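Local atomic coordinates of oligopeptide ABC transporter, periplasmic oligopeptide-binding protein, putative (Thermotoga maritima MSB8, PDB entry 5IPW), a protein that probably binds oligopeptides in the periplasm and hands them to an ABC transporter for uptake, as related solute-binding proteins do. Residues V133-V136 / N137-G141. Residues are numbered along the deposited sequence; the frame is centred on the assembly and turned at random.
Sequences VFWV and NDIVG
Trp135 O is gripped by two amides from the last turn of the helix. Val140 N, five residues on, reaches it at 2.9 Å in a nearly straight bond (171°), while Ile139 N makes a more bent one at 3.2 Å from above the carbonyl plane. Upstream, Asn137 N to Val133 O (2.9 Å) and Asp138 N to Phe134 O keep the usual i to i+4 spacing; downstream, Gly141 N closes the last bond, to Val136 O, again five residues apart. The helix thus widens into a pi-type turn before Gly141, the first residue to leave helical phi/psi.

Val140 CG2, on the wide turn, meets one face of the Trp135 indole in a CH-pi contact 3.7 Å from the centroid of the six-membered ring; the indole is placed there with its CG turned opposite the backbone N (chi1 176°). Ile139 CD1 sits at the edge of the same indole and also lies 3.7 Å from Phe134 CE2: the flexible CG1-CD1 arm of isoleucine lets one methyl touch both aromatic residues. With an alanine at Trp135, Val140 CG2 would probably lose its aromatic cover and a gap would open beside Ile139.

Asp138 OD2 approaches the Phe134 ring obliquely, and an aspartate suits this place because its two oxygens serve two partners, OD2 hydrogen-bonding to Tyr202 and OD1 forming a salt bridge with Lys201. Helix 129-140 lays Val133 and Val136 on strand 157-163, Phe134 against helix 192-195, and Val140 against helix 151-154.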
# COMPACT_ATOMS: atom_id res chain seq x y z
N VAL A 133 19.62 3.16 15.68
CA VAL A 133 20.89 3.58 15.08
C VAL A 133 21.64 2.34 14.58
O VAL A 133 22.14 2.31 13.46
CB VAL A 133 21.78 4.34 16.09
CG1 VAL A 133 23.16 4.60 15.51
CG2 VAL A 133 21.12 5.65 16.50
N PHE A 134 21.72 1.33 15.43
CA PHE A 134 22.32 0.07 15.05
C PHE A 134 21.73 -0.42 13.73
O PHE A 134 22.46 -0.81 12.82
CB PHE A 134 22.08 -0.97 16.13
CG PHE A 134 22.50 -2.35 15.72
CD1 PHE A 134 23.84 -2.67 15.64
CD2 PHE A 134 21.55 -3.31 15.41
CE1 PHE A 134 24.23 -3.94 15.26
CE2 PHE A 134 21.94 -4.58 15.03
CZ PHE A 134 23.28 -4.90 14.96
N TRP A 135 20.41 -0.39 13.63
CA TRP A 135 19.73 -0.82 12.42
C TRP A 135 20.10 0.03 11.19
O TRP A 135 20.47 -0.53 10.16
CB TRP A 135 18.22 -0.83 12.63
CG TRP A 135 17.46 -1.18 11.40
CD1 TRP A 135 17.38 -2.40 10.81
CD2 TRP A 135 16.67 -0.29 10.61
NE1 TRP A 135 16.58 -2.33 9.70
CE2 TRP A 135 16.13 -1.04 9.55
CE3 TRP A 135 16.36 1.07 10.70
CZ2 TRP A 135 15.30 -0.48 8.58
CZ3 TRP A 135 15.54 1.63 9.73
CH2 TRP A 135 15.02 0.86 8.68
N VAL A 136 20.01 1.36 11.29
CA VAL A 136 20.22 2.17 10.09
C VAL A 136 21.69 2.14 9.66
O VAL A 136 21.97 2.05 8.46
CB VAL A 136 19.68 3.64 10.15
CG1 VAL A 136 18.63 3.84 11.22
CG2 VAL A 136 20.80 4.67 10.29
N ASN A 137 22.62 2.20 10.60
CA ASN A 137 24.05 2.27 10.26
C ASN A 137 24.66 0.92 9.93
O ASN A 137 25.33 0.77 8.91
CB ASN A 137 24.86 2.92 11.38
CG ASN A 137 24.54 4.40 11.54
OD1 ASN A 137 24.05 5.06 10.62
ND2 ASN A 137 24.82 4.93 12.72
N ASP A 138 24.43 -0.06 10.80
CA ASP A 138 25.14 -1.33 10.75
C ASP A 138 24.39 -2.47 10.05
O ASP A 138 24.94 -3.56 9.89
CB ASP A 138 25.53 -1.76 12.16
CG ASP A 138 26.43 -0.75 12.85
OD1 ASP A 138 27.35 -0.24 12.19
OD2 ASP A 138 26.22 -0.47 14.05
N ILE A 139 23.14 -2.23 9.65
CA ILE A 139 22.39 -3.20 8.85
C ILE A 139 22.05 -2.59 7.50
O ILE A 139 22.54 -3.05 6.47
CB ILE A 139 21.13 -3.73 9.57
CG1 ILE A 139 21.52 -4.34 10.92
CG2 ILE A 139 20.41 -4.76 8.70
CD1 ILE A 139 20.43 -5.09 11.65
N VAL A 140 21.22 -1.56 7.51
CA VAL A 140 20.82 -0.91 6.27
C VAL A 140 22.07 -0.32 5.61
O VAL A 140 22.33 -0.57 4.43
CB VAL A 140 19.76 0.19 6.49
CG1 VAL A 140 19.39 0.87 5.18
CG2 VAL A 140 18.50 -0.40 7.13
N GLY A 141 22.85 0.42 6.39
CA GLY A 141 24.06 1.09 5.89
C GLY A 141 25.31 0.23 5.81
O GLY A 141 26.42 0.76 5.71